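Potential RNA-dependent RNA polymerase (Human picobirnavirus, PDB 5I62) polymerises ribonucleoside triphosphates on RNA templates, releasing diphosphate, and probably serves both transcription and genome replication of this double-stranded RNA virus. Local coordinates at residues S9-I14 with I313-H318; K115-G120 with V334-Q339; G188-P193 with T419-G424; S236-D241 with V454-L459; P299-I304 with N328-L333. All blocks are in the same frame, centred on the assembly; numbering follows the deposited sequence.

Contact 1: S9-I14 with I313-H318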
# COMPACT_ATOMS: atom_id res chain seq x y z
N SER A 9 4.59 11.84 -29.01
CA SER A 9 5.87 12.41 -28.64
C SER A 9 5.75 13.72 -27.86
O SER A 9 6.77 14.27 -27.45
CB SER A 9 6.74 12.60 -29.89
OG SER A 9 6.10 13.42 -30.85
N LYS A 10 4.53 14.22 -27.62
CA LYS A 10 4.34 15.33 -26.70
C LYS A 10 4.09 14.86 -25.27
O LYS A 10 4.18 15.67 -24.33
CB LYS A 10 3.18 16.22 -27.15
CG LYS A 10 3.38 16.84 -28.52
CD LYS A 10 2.14 17.64 -28.91
CE LYS A 10 2.27 18.14 -30.36
NZ LYS A 10 3.62 18.76 -30.56
N TYR A 11 3.76 13.58 -25.10
CA TYR A 11 3.63 12.93 -23.80
C TYR A 11 4.92 12.25 -23.36
O TYR A 11 5.22 12.21 -22.17
CB TYR A 11 2.51 11.89 -23.84
CG TYR A 11 1.14 12.49 -23.98
CD1 TYR A 11 0.64 12.87 -25.21
CD2 TYR A 11 0.32 12.65 -22.86
CE1 TYR A 11 -0.62 13.43 -25.34
CE2 TYR A 11 -0.95 13.19 -22.98
CZ TYR A 11 -1.41 13.58 -24.21
OH TYR A 11 -2.68 14.13 -24.33
N PHE A 12 5.69 11.71 -24.31
CA PHE A 12 6.92 11.00 -23.98
C PHE A 12 8.06 11.47 -24.86
O PHE A 12 7.88 11.84 -26.01
CB PHE A 12 6.75 9.50 -24.11
CG PHE A 12 5.73 8.94 -23.16
CD1 PHE A 12 6.09 8.64 -21.86
CD2 PHE A 12 4.41 8.84 -23.54
CE1 PHE A 12 5.15 8.17 -20.96
CE2 PHE A 12 3.45 8.37 -22.64
CZ PHE A 12 3.84 8.04 -21.36
N ASN A 13 9.25 11.43 -24.28
CA ASN A 13 10.48 11.76 -24.97
C ASN A 13 10.79 10.61 -25.91
O ASN A 13 11.10 9.51 -25.46
CB ASN A 13 11.58 11.99 -23.94
CG ASN A 13 12.87 12.51 -24.55
OD1 ASN A 13 12.86 13.45 -25.35
ND2 ASN A 13 13.98 11.91 -24.16
N ILE A 14 10.66 10.84 -27.23
CA ILE A 14 10.73 9.79 -28.28
C ILE A 14 11.91 10.14 -29.20
O ILE A 14 12.00 11.27 -29.65
CB ILE A 14 9.40 9.71 -29.11
CG1 ILE A 14 8.19 9.34 -28.23
CG2 ILE A 14 9.49 8.74 -30.29
CD1 ILE A 14 8.37 8.09 -27.40
N ILE A 313 -4.04 6.46 -25.13
CA ILE A 313 -4.21 7.28 -23.95
C ILE A 313 -5.70 7.41 -23.66
O ILE A 313 -6.51 7.64 -24.56
CB ILE A 313 -3.56 8.67 -24.12
CG1 ILE A 313 -2.08 8.55 -24.50
CG2 ILE A 313 -3.72 9.50 -22.83
CD1 ILE A 313 -1.44 9.89 -24.88
N ARG A 314 -6.07 7.27 -22.40
CA ARG A 314 -7.44 7.44 -21.98
C ARG A 314 -7.55 8.71 -21.14
O ARG A 314 -6.63 9.01 -20.38
CB ARG A 314 -7.89 6.21 -21.20
CG ARG A 314 -9.33 6.25 -20.77
CD ARG A 314 -9.74 4.88 -20.28
NE ARG A 314 -11.15 4.90 -19.90
CZ ARG A 314 -11.84 3.82 -19.59
NH1 ARG A 314 -11.25 2.62 -19.63
NH2 ARG A 314 -13.10 3.93 -19.23
N TYR A 315 -8.66 9.44 -21.27
CA TYR A 315 -8.88 10.72 -20.60
C TYR A 315 -10.14 10.67 -19.73
O TYR A 315 -10.94 9.74 -19.84
CB TYR A 315 -9.00 11.88 -21.61
CG TYR A 315 -7.80 12.00 -22.53
CD1 TYR A 315 -7.69 11.20 -23.67
CD2 TYR A 315 -6.78 12.90 -22.25
CE1 TYR A 315 -6.57 11.32 -24.53
CE2 TYR A 315 -5.66 13.00 -23.09
CZ TYR A 315 -5.56 12.22 -24.22
OH TYR A 315 -4.44 12.34 -25.03
N GLY A 316 -10.30 11.67 -18.88
CA GLY A 316 -11.48 11.82 -18.05
C GLY A 316 -11.18 11.65 -16.57
O GLY A 316 -10.13 11.14 -16.16
N ILE A 317 -12.13 12.08 -15.73
CA ILE A 317 -11.92 11.93 -14.29
C ILE A 317 -12.06 10.47 -13.88
O ILE A 317 -12.70 9.66 -14.57
CB ILE A 317 -12.88 12.83 -13.47
CG1 ILE A 317 -14.34 12.44 -13.71
CG2 ILE A 317 -12.62 14.30 -13.78
CD1 ILE A 317 -15.30 13.09 -12.69
N HIS A 318 -11.43 10.11 -12.77
CA HIS A 318 -11.40 8.72 -12.33
C HIS A 318 -11.15 8.70 -10.83
O HIS A 318 -11.04 9.74 -10.18
CB HIS A 318 -10.33 7.94 -13.12
CG HIS A 318 -8.99 8.61 -13.14
ND1 HIS A 318 -8.16 8.68 -12.04
CD2 HIS A 318 -8.32 9.24 -14.14
CE1 HIS A 318 -7.05 9.32 -12.36
NE2 HIS A 318 -7.12 9.67 -13.63
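The ring of Y11 carries I313 on one face: CD1 of the isoleucine stands 3.5 Å from the ring centroid and only 5° off the ring normal, a centred CH-pi contact. The ring of Y315 is met differently, with the hydroxyl of Y11 lying at its edge and in its plane. Together these residues join the N-terminal helix 5-11 to strand 312-314, the second strand of a beta hairpin that extends the mixed sheet through its partner 306-309. I313, in the middle of this strand, points towards Y11. Its CG1 branch runs on extended, with CD1 anti to CA (chi2 172°), so that a single methyl reaches the middle of the ring. CD1 is nearly equidistant from all six ring carbons, the nearest being Y11 CD1 at 3.6 Å, which is the signature of a methyl seated over the centre. Both tyrosines turn CG anti to their own carbonyl carbons and approach from opposite directions. The Y11 side chain also touches S179 and A181 of strand 176-189, while R167 makes a cation-pi contact with Y315. The Y11 backbone is held separately, by a hydrogen bond from S144 OG to its carbonyl oxygen. Across the contact the one hydrogen bond joins the two hydroxyls: Y315 OH donates to Y11 OH over 2.6 Å, while Y315 CE2 lies 3.4 Å from that same Y11 oxygen.

Contact 2: K115-G120 with V334-Q339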
# COMPACT_ATOMS: atom_id res chain seq x y z
N LYS A 115 -10.86 17.15 12.00
CA LYS A 115 -10.01 18.32 12.15
C LYS A 115 -9.58 18.51 13.60
O LYS A 115 -8.46 18.95 13.87
CB LYS A 115 -10.73 19.58 11.66
CG LYS A 115 -11.00 19.64 10.15
CD LYS A 115 -11.68 20.97 9.79
CE LYS A 115 -12.20 20.95 8.34
NZ LYS A 115 -12.90 22.22 7.93
N SER A 116 -10.48 18.20 14.54
CA SER A 116 -10.18 18.42 15.95
C SER A 116 -9.02 17.57 16.42
O SER A 116 -8.32 17.96 17.36
CB SER A 116 -11.42 18.14 16.79
OG SER A 116 -12.42 19.07 16.46
N GLU A 117 -8.79 16.41 15.79
CA GLU A 117 -7.68 15.58 16.23
C GLU A 117 -6.32 16.24 16.00
O GLU A 117 -5.35 15.83 16.63
CB GLU A 117 -7.70 14.22 15.53
CG GLU A 117 -8.91 13.39 15.85
CD GLU A 117 -8.77 11.96 15.34
OE1 GLU A 117 -9.38 11.64 14.29
OE2 GLU A 117 -8.03 11.17 15.97
N TRP A 118 -6.23 17.24 15.12
CA TRP A 118 -4.96 17.94 14.94
C TRP A 118 -5.04 19.42 15.34
O TRP A 118 -4.28 20.24 14.83
CB TRP A 118 -4.44 17.76 13.51
CG TRP A 118 -5.37 18.07 12.37
CD1 TRP A 118 -5.81 19.31 11.97
CD2 TRP A 118 -5.94 17.12 11.45
NE1 TRP A 118 -6.63 19.18 10.86
CE2 TRP A 118 -6.72 17.86 10.52
CE3 TRP A 118 -5.87 15.73 11.33
CZ2 TRP A 118 -7.42 17.25 9.49
CZ3 TRP A 118 -6.56 15.13 10.30
CH2 TRP A 118 -7.33 15.88 9.40
N LYS A 119 -5.94 19.76 16.26
CA LYS A 119 -5.93 21.07 16.90
C LYS A 119 -4.54 21.38 17.44
O LYS A 119 -3.92 20.55 18.11
CB LYS A 119 -6.94 21.09 18.04
CG LYS A 119 -7.22 22.46 18.57
CD LYS A 119 -8.36 23.09 17.78
CE LYS A 119 -9.65 22.30 17.99
NZ LYS A 119 -10.76 22.70 17.06
N GLY A 120 -4.07 22.60 17.18
CA GLY A 120 -2.80 23.04 17.71
C GLY A 120 -1.58 22.56 16.95
O GLY A 120 -0.47 23.03 17.23
N VAL A 334 -9.58 10.78 4.70
CA VAL A 334 -11.01 10.64 4.48
C VAL A 334 -11.55 9.41 5.21
O VAL A 334 -12.67 9.44 5.74
CB VAL A 334 -11.33 10.59 2.97
CG1 VAL A 334 -12.82 10.24 2.74
CG2 VAL A 334 -10.99 11.93 2.32
N HIS A 335 -10.78 8.33 5.25
CA HIS A 335 -11.19 7.14 6.00
C HIS A 335 -11.43 7.48 7.47
O HIS A 335 -12.39 6.99 8.09
CB HIS A 335 -10.11 6.06 5.84
CG HIS A 335 -10.53 4.69 6.24
ND1 HIS A 335 -9.90 3.56 5.78
CD2 HIS A 335 -11.50 4.25 7.09
CE1 HIS A 335 -10.47 2.49 6.29
NE2 HIS A 335 -11.44 2.88 7.10
N ARG A 336 -10.60 8.36 8.04
CA ARG A 336 -10.79 8.75 9.43
C ARG A 336 -12.11 9.50 9.60
O ARG A 336 -12.83 9.28 10.58
CB ARG A 336 -9.61 9.58 9.93
CG ARG A 336 -9.72 9.97 11.43
CD ARG A 336 -9.83 8.75 12.34
NE ARG A 336 -9.34 9.03 13.69
CZ ARG A 336 -9.05 8.10 14.59
NH1 ARG A 336 -9.19 6.81 14.30
NH2 ARG A 336 -8.58 8.45 15.78
N VAL A 337 -12.47 10.36 8.64
CA VAL A 337 -13.79 11.01 8.65
C VAL A 337 -14.91 9.97 8.63
O VAL A 337 -15.91 10.09 9.35
CB VAL A 337 -13.93 11.99 7.47
CG1 VAL A 337 -15.33 12.61 7.46
CG2 VAL A 337 -12.85 13.08 7.57
N LEU A 338 -14.77 8.94 7.78
CA LEU A 338 -15.77 7.88 7.72
C LEU A 338 -15.98 7.23 9.09
O LEU A 338 -17.12 6.94 9.49
CB LEU A 338 -15.34 6.82 6.69
CG LEU A 338 -15.43 7.15 5.20
CD1 LEU A 338 -14.81 6.00 4.39
CD2 LEU A 338 -16.88 7.38 4.78
N GLN A 339 -14.89 6.98 9.81
CA GLN A 339 -15.00 6.36 11.13
C GLN A 339 -15.73 7.27 12.10
O GLN A 339 -16.61 6.82 12.84
CB GLN A 339 -13.60 6.00 11.65
CG GLN A 339 -12.85 4.96 10.77
CD GLN A 339 -11.57 4.46 11.42
OE1 GLN A 339 -10.88 5.20 12.12
NE2 GLN A 339 -11.27 3.17 11.25
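R336 reaches across to E117 from helix 327-345, its CB directed at the type I turn S116-K119. CG leaves CB anti to the backbone N, and the chain then bends at the next bond (chi2 59°), which swings the guanidinium round beside the carboxylate. CG itself passes 3.3 Å from E117 OE1 and CD follows at 3.5 Å from the same oxygen. NE donates to the syn lone pair of E117 OE1 over 2.7 Å, nearly straight at 168°. NH2 takes E117 OE2 at 2.8 Å, meeting it on the syn side but somewhat above the carboxylate plane. The two flat groups are 23° apart, close to coplanar. The remaining nitrogen, NH1, turns back to its own helix and donates to Q339 OE1 at 3.2 Å. Beyond the segments, NH1 and NH2 also bond the carbonyl oxygens of S354 and P352, and H340 NE2 is hydrogen-bonded to E117 OE1, so the pair is held from several sides and its rotation is fixed. This is a bidentate, side-on arginine-carboxylate salt bridge, here fastening the turn after helix 108-116 to the long motif B helix of the polymerase palm.

Contact 3: G188-P193 with T419-G424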
# COMPACT_ATOMS: atom_id res chain seq x y z
N GLY A 188 1.54 -7.97 -9.01
CA GLY A 188 0.87 -9.22 -8.78
C GLY A 188 0.74 -9.49 -7.29
O GLY A 188 1.65 -9.21 -6.52
N GLN A 189 -0.39 -10.06 -6.91
CA GLN A 189 -0.63 -10.41 -5.52
C GLN A 189 -1.25 -11.80 -5.47
O GLN A 189 -2.13 -12.13 -6.28
CB GLN A 189 -1.53 -9.36 -4.86
CG GLN A 189 -1.97 -9.69 -3.46
CD GLN A 189 -2.65 -8.50 -2.79
OE1 GLN A 189 -2.22 -7.36 -2.96
NE2 GLN A 189 -3.71 -8.77 -2.04
N GLU A 190 -0.78 -12.61 -4.54
CA GLU A 190 -1.28 -13.98 -4.43
C GLU A 190 -2.77 -13.97 -4.12
O GLU A 190 -3.23 -13.21 -3.27
CB GLU A 190 -0.49 -14.76 -3.37
CG GLU A 190 -0.61 -14.22 -1.95
CD GLU A 190 0.47 -13.19 -1.62
OE1 GLU A 190 0.64 -12.23 -2.41
OE2 GLU A 190 1.14 -13.35 -0.58
N GLY A 191 -3.52 -14.80 -4.84
CA GLY A 191 -4.95 -14.93 -4.58
C GLY A 191 -5.42 -16.37 -4.66
O GLY A 191 -6.60 -16.64 -4.89
N GLY A 192 -4.50 -17.32 -4.48
CA GLY A 192 -4.84 -18.72 -4.61
C GLY A 192 -3.73 -19.50 -5.30
O GLY A 192 -2.80 -18.94 -5.88
N PRO A 193 -3.82 -20.84 -5.24
CA PRO A 193 -2.68 -21.67 -5.67
C PRO A 193 -2.49 -21.77 -7.18
O PRO A 193 -1.43 -22.22 -7.61
CB PRO A 193 -3.00 -23.04 -5.05
CG PRO A 193 -4.50 -23.07 -5.05
CD PRO A 193 -4.91 -21.65 -4.68
N THR A 419 2.37 -17.18 9.32
CA THR A 419 3.49 -17.98 8.79
C THR A 419 3.13 -18.61 7.45
O THR A 419 4.01 -18.81 6.61
CB THR A 419 3.90 -19.07 9.78
OG1 THR A 419 2.77 -19.92 10.08
CG2 THR A 419 4.44 -18.45 11.07
N MET A 420 1.85 -18.94 7.24
CA MET A 420 1.46 -19.52 5.96
C MET A 420 1.64 -18.51 4.83
O MET A 420 2.18 -18.84 3.77
CB MET A 420 0.02 -20.04 6.00
CG MET A 420 -0.20 -21.25 6.92
SD MET A 420 0.79 -22.70 6.48
CE MET A 420 0.40 -22.88 4.77
N ARG A 421 1.20 -17.28 5.06
CA ARG A 421 1.44 -16.23 4.07
C ARG A 421 2.94 -16.02 3.84
O ARG A 421 3.38 -15.86 2.70
CB ARG A 421 0.79 -14.92 4.50
CG ARG A 421 0.92 -13.80 3.47
CD ARG A 421 -0.03 -12.67 3.84
NE ARG A 421 -0.11 -11.58 2.87
CZ ARG A 421 -0.85 -11.60 1.76
NH1 ARG A 421 -1.56 -12.68 1.43
NH2 ARG A 421 -0.87 -10.53 0.97
N ALA A 422 3.72 -16.04 4.92
CA ALA A 422 5.17 -15.90 4.79
C ALA A 422 5.75 -17.00 3.91
O ALA A 422 6.55 -16.73 3.01
CB ALA A 422 5.83 -15.91 6.17
N LEU A 423 5.34 -18.25 4.15
CA LEU A 423 5.87 -19.37 3.37
C LEU A 423 5.57 -19.21 1.88
O LEU A 423 6.43 -19.49 1.03
CB LEU A 423 5.30 -20.69 3.87
CG LEU A 423 5.91 -21.24 5.15
CD1 LEU A 423 5.17 -22.51 5.53
CD2 LEU A 423 7.39 -21.53 4.90
N GLY A 424 4.34 -18.80 1.55
CA GLY A 424 4.01 -18.58 0.15
C GLY A 424 4.92 -17.54 -0.50
O GLY A 424 5.36 -17.71 -1.64
O HOH W 1 -2.91 -11.70 -0.92
O HOH W 2 1.34 -15.97 0.62
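E190 and R421 meet face to face as charged planes. The carboxylate lies over one side of the guanidinium, 12° from parallel, and OE2 comes within 3.4 Å of R421 NH1 while remaining well above the guanidinium plane. No N-H is aimed at it, so this salt bridge is one of charge alone. The arginine runs extended from CG to NE, whereas E190 bends at its second torsion (chi2 -90°), which folds the carboxylate over the guanidinium. Two waters join the first shell. One sits at the guanidinium edge, accepting from R421 NH1 at 2.9 Å and donating to E190 O at 2.8 Å, with a weak bond from Q189 NE2. The other donates to both E190 OE2 and R421 O, 2.9 Å each, and so ties the carboxylate to the helix backbone. E190 OE2 also forms a salt bridge with R425 NE, one turn further along helix 419-427. R400 also lies close to R421. The contact thereby links the end of strand 176-189, probably in the fingers of the polymerase, with a helix that follows the palm strands and probably belongs to the thumb. With R421 stacked on it, R425 bonded to it and a water at the same oxygen, E190 is likely to stay ionised and to neutralise part of the positive charge of the arginines around it.

Contact 4: S236-D241 with V454-L459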
# COMPACT_ATOMS: atom_id res chain seq x y z
N SER A 236 5.29 2.82 12.58
CA SER A 236 5.87 1.48 12.72
C SER A 236 4.78 0.51 13.13
O SER A 236 3.71 0.90 13.60
CB SER A 236 6.97 1.47 13.78
OG SER A 236 6.39 1.60 15.07
N MET A 237 5.08 -0.78 12.97
CA MET A 237 4.15 -1.81 13.42
C MET A 237 4.05 -1.82 14.95
O MET A 237 3.03 -2.23 15.51
CB MET A 237 4.56 -3.17 12.89
CG MET A 237 4.49 -3.28 11.36
SD MET A 237 2.79 -3.25 10.74
CE MET A 237 2.61 -1.54 10.23
N GLU A 238 5.11 -1.38 15.63
CA GLU A 238 5.04 -1.28 17.08
C GLU A 238 4.12 -0.14 17.52
O GLU A 238 3.41 -0.27 18.53
CB GLU A 238 6.45 -1.13 17.65
CG GLU A 238 7.33 -2.39 17.49
CD GLU A 238 7.76 -2.67 16.04
OE1 GLU A 238 7.99 -1.71 15.27
OE2 GLU A 238 7.87 -3.86 15.67
N ALA A 239 4.11 0.97 16.78
CA ALA A 239 3.14 2.03 17.07
C ALA A 239 1.72 1.55 16.81
O ALA A 239 0.79 1.94 17.53
CB ALA A 239 3.45 3.28 16.25
N VAL A 240 1.53 0.73 15.77
CA VAL A 240 0.21 0.16 15.50
C VAL A 240 -0.23 -0.71 16.67
O VAL A 240 -1.38 -0.64 17.11
CB VAL A 240 0.22 -0.65 14.19
CG1 VAL A 240 -1.09 -1.45 14.06
CG2 VAL A 240 0.39 0.26 12.99
N ASP A 241 0.68 -1.57 17.14
CA ASP A 241 0.38 -2.51 18.21
C ASP A 241 0.03 -1.78 19.50
O ASP A 241 -0.85 -2.20 20.25
CB ASP A 241 1.56 -3.45 18.45
CG ASP A 241 1.87 -4.34 17.24
OD1 ASP A 241 1.03 -4.37 16.31
OD2 ASP A 241 2.94 -5.01 17.23
N VAL A 454 7.12 -12.27 10.98
CA VAL A 454 6.53 -13.20 11.95
C VAL A 454 7.23 -13.11 13.30
O VAL A 454 7.13 -14.02 14.12
CB VAL A 454 6.54 -14.64 11.41
CG1 VAL A 454 5.93 -14.70 10.01
CG2 VAL A 454 7.97 -15.22 11.39
N LYS A 455 7.87 -11.97 13.57
CA LYS A 455 8.68 -11.80 14.78
C LYS A 455 7.89 -11.89 16.09
O LYS A 455 8.51 -11.94 17.16
CB LYS A 455 9.40 -10.46 14.74
CG LYS A 455 8.43 -9.30 14.88
CD LYS A 455 9.01 -8.00 14.35
CE LYS A 455 9.48 -7.11 15.48
NZ LYS A 455 10.16 -5.90 14.96
N TYR A 456 6.55 -11.90 16.06
CA TYR A 456 5.77 -12.09 17.28
C TYR A 456 4.92 -13.34 17.25
O TYR A 456 4.09 -13.54 18.14
CB TYR A 456 4.88 -10.88 17.55
CG TYR A 456 5.64 -9.63 17.83
CD1 TYR A 456 6.47 -9.53 18.94
CD2 TYR A 456 5.52 -8.53 17.00
CE1 TYR A 456 7.17 -8.39 19.21
CE2 TYR A 456 6.21 -7.37 17.27
CZ TYR A 456 7.03 -7.30 18.38
OH TYR A 456 7.72 -6.15 18.64
N HIS A 457 5.08 -14.17 16.23
CA HIS A 457 4.30 -15.39 16.13
C HIS A 457 4.70 -16.33 17.26
O HIS A 457 5.88 -16.42 17.60
CB HIS A 457 4.55 -16.04 14.77
CG HIS A 457 3.54 -17.08 14.37
ND1 HIS A 457 3.54 -18.35 14.89
CD2 HIS A 457 2.54 -17.04 13.45
CE1 HIS A 457 2.56 -19.05 14.33
NE2 HIS A 457 1.95 -18.28 13.45
N PRO A 458 3.75 -17.04 17.86
CA PRO A 458 4.12 -17.98 18.94
C PRO A 458 5.13 -19.03 18.51
O PRO A 458 5.90 -19.51 19.35
CB PRO A 458 2.77 -18.61 19.33
CG PRO A 458 1.88 -18.39 18.15
CD PRO A 458 2.31 -17.06 17.57
N LEU A 459 5.16 -19.39 17.23
CA LEU A 459 6.03 -20.45 16.72
C LEU A 459 7.17 -19.91 15.87
O LEU A 459 7.68 -20.60 14.98
CB LEU A 459 5.23 -21.47 15.92
CG LEU A 459 4.18 -22.27 16.69
CD1 LEU A 459 3.49 -23.22 15.74
CD2 LEU A 459 4.83 -23.02 17.85
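K455 NZ donates to E238 OE2 over 3.1 Å, the one hydrogen bond and salt bridge between these segments. The ammonium comes from above the carboxylate plane, 39° out of it, with the two side chains crossing at about a right angle. E452 gives the lysine a second, long and weak ion pair. The ring of Y456 lies beside the pair: CG of K455 lies over one of its faces, toward the rim, and E238 OE2 lies at the ring edge, 3.8 Å from the tyrosine OH. D241 OD2 comes to 4.0 Å from Y456 CE2, but its hydrogen bond is with G415 N. Several backbone groups have partners as well. S236 OG caps the helix by accepting from A239 N at 2.9 Å, and H457 ND1, in its ring plane, takes the amide of L459 at 3.0 Å. The type I turn from V454 is closed by H457 N on V454 O, and its carbonyls at K455 and Y456 receive K460 NZ and Y407 OH. H457 NE2 is hydrogen-bonded to E69 OE2. The contact therefore sets the first turn of helix 237-250 against the loop joining helices 441-451 and 460-469, with strands 401-404 and 416-417 alongside.

Contact 5: P299-I304 with N328-L333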
# COMPACT_ATOMS: atom_id res chain seq x y z
N PRO A 299 -6.09 18.18 -7.71
CA PRO A 299 -7.04 17.39 -8.52
C PRO A 299 -6.38 16.44 -9.51
O PRO A 299 -7.09 15.60 -10.06
CB PRO A 299 -7.86 18.45 -9.27
CG PRO A 299 -7.15 19.73 -9.11
CD PRO A 299 -6.26 19.63 -7.91
N ILE A 300 -5.07 16.56 -9.78
CA ILE A 300 -4.48 15.83 -10.91
C ILE A 300 -4.57 14.33 -10.70
O ILE A 300 -4.81 13.57 -11.65
CB ILE A 300 -3.02 16.29 -11.13
CG1 ILE A 300 -2.99 17.72 -11.64
CG2 ILE A 300 -2.27 15.34 -12.07
CD1 ILE A 300 -1.61 18.34 -11.57
N LYS A 301 -4.37 13.86 -9.47
CA LYS A 301 -4.37 12.42 -9.24
C LYS A 301 -5.74 11.79 -9.54
O LYS A 301 -5.82 10.57 -9.72
CB LYS A 301 -3.93 12.11 -7.81
CG LYS A 301 -4.96 12.59 -6.75
CD LYS A 301 -4.52 12.30 -5.31
CE LYS A 301 -3.59 13.39 -4.76
NZ LYS A 301 -4.32 14.64 -4.40
N TYR A 302 -6.80 12.60 -9.59
CA TYR A 302 -8.15 12.14 -9.89
C TYR A 302 -8.57 12.39 -11.33
O TYR A 302 -9.71 12.06 -11.70
CB TYR A 302 -9.15 12.81 -8.94
CG TYR A 302 -8.79 12.59 -7.48
CD1 TYR A 302 -8.84 11.32 -6.93
CD2 TYR A 302 -8.36 13.65 -6.67
CE1 TYR A 302 -8.48 11.09 -5.60
CE2 TYR A 302 -8.01 13.43 -5.33
CZ TYR A 302 -8.07 12.14 -4.82
OH TYR A 302 -7.74 11.87 -3.50
N ALA A 303 -7.70 12.98 -12.15
CA ALA A 303 -8.07 13.33 -13.52
C ALA A 303 -6.96 13.09 -14.55
O ALA A 303 -7.20 13.32 -15.74
CB ALA A 303 -8.52 14.79 -13.60
N ILE A 304 -5.77 12.67 -14.13
CA ILE A 304 -4.62 12.60 -15.06
C ILE A 304 -4.91 11.58 -16.16
O ILE A 304 -5.51 10.52 -15.87
CB ILE A 304 -3.33 12.26 -14.30
CG1 ILE A 304 -2.08 12.45 -15.19
CG2 ILE A 304 -3.39 10.85 -13.71
CD1 ILE A 304 -0.78 12.36 -14.41
N ASN A 328 -1.96 7.42 -0.33
CA ASN A 328 -2.27 6.99 1.02
C ASN A 328 -2.80 8.14 1.87
O ASN A 328 -3.71 7.94 2.68
CB ASN A 328 -1.02 6.36 1.64
CG ASN A 328 -1.34 5.60 2.89
OD1 ASN A 328 -1.26 6.15 3.99
ND2 ASN A 328 -1.74 4.34 2.74
N ALA A 329 -2.26 9.34 1.68
CA ALA A 329 -2.63 10.46 2.54
C ALA A 329 -4.10 10.83 2.37
O ALA A 329 -4.85 10.90 3.36
CB ALA A 329 -1.74 11.67 2.26
N ASP A 330 -4.53 11.08 1.13
CA ASP A 330 -5.92 11.49 0.88
C ASP A 330 -6.89 10.45 1.43
O ASP A 330 -7.90 10.79 2.05
CB ASP A 330 -6.18 11.68 -0.62
CG ASP A 330 -5.61 12.97 -1.18
OD1 ASP A 330 -4.82 13.65 -0.50
OD2 ASP A 330 -5.98 13.32 -2.33
N GLU A 331 -6.60 9.18 1.15
CA GLU A 331 -7.49 8.10 1.54
C GLU A 331 -7.55 7.95 3.06
O GLU A 331 -8.63 7.76 3.62
CB GLU A 331 -7.03 6.80 0.90
CG GLU A 331 -7.25 6.79 -0.59
CD GLU A 331 -6.98 5.44 -1.20
OE1 GLU A 331 -6.38 4.58 -0.51
OE2 GLU A 331 -7.38 5.24 -2.37
N THR A 332 -6.39 8.03 3.72
CA THR A 332 -6.34 7.85 5.17
C THR A 332 -7.08 8.97 5.90
O THR A 332 -7.82 8.73 6.87
CB THR A 332 -4.89 7.77 5.63
OG1 THR A 332 -4.26 6.64 5.01
CG2 THR A 332 -4.79 7.62 7.15
N LEU A 333 -6.90 10.20 5.44
CA LEU A 333 -7.60 11.34 6.02
C LEU A 333 -9.11 11.16 5.89
O LEU A 333 -9.86 11.37 6.86
CB LEU A 333 -7.15 12.62 5.34
CG LEU A 333 -5.74 13.16 5.60
CD1 LEU A 333 -5.53 14.38 4.71
CD2 LEU A 333 -5.57 13.52 7.07
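D330, Y302 and K301 contribute nearly all of the surface buried here, and they converge on one oxygen, OD2 of the aspartate. Y302 OH donates to D330 OD2 over 2.6 Å through the anti lone pair, with OD2 at the edge of the ring, near its plane, and ring and carboxylate 23° apart. K301 NZ reaches the same oxygen at 3.0 Å, on the syn side and 29° out of the carboxylate plane, adding a salt bridge. The lysine gets there by doubling round: it bends at its third and fourth torsions (chi4 75°). On the way its CG packs over the centre of the Y302 ring, 3.4 Å above the plane, and so braces the ring that holds D330. The other oxygen, D330 OD1, receives Y218 OH from helix 208-228. The same hydroxyl bonds K301 NZ, whose charge is also met by the carbonyl of F298. All three side chains are buried; D330 OD2 accepts two bonds, and K301 NZ has three partners. Within helix 327-345, T332 OG1 donates to N328 O at 2.7 Å and bonds G358 N in the motif C segment. The arrangement belongs to the palm of the polymerase, where the helix following the glycine-rich motif B loop is clamped to the loop that precedes strand 306-309.

How the contacts relate
Starting from the N terminus, the first halves of contacts 1, 2, 3, 4 and 5 come in that order, at 9-14, 115-120, 188-193, 236-241 and 299-304. The partners then arrive at 313-318, closing contact 1, at 328-333 for contact 5, at 334-339 for contact 2, and at 419-424 and 454-459 for contacts 3 and 4. Contact 1 therefore crosses the other four, contacts 2, 3 and 4 cross one another, and contact 5 lies within the loops of all three. Contacts 2 and 5 share helix 327-345, contacts 1 and 5 meet through H318, and contacts 3 and 4 pack T419 against H457. The mixed sheet, probably of the fingers, the palm helix and the C-terminal helices are thus joined.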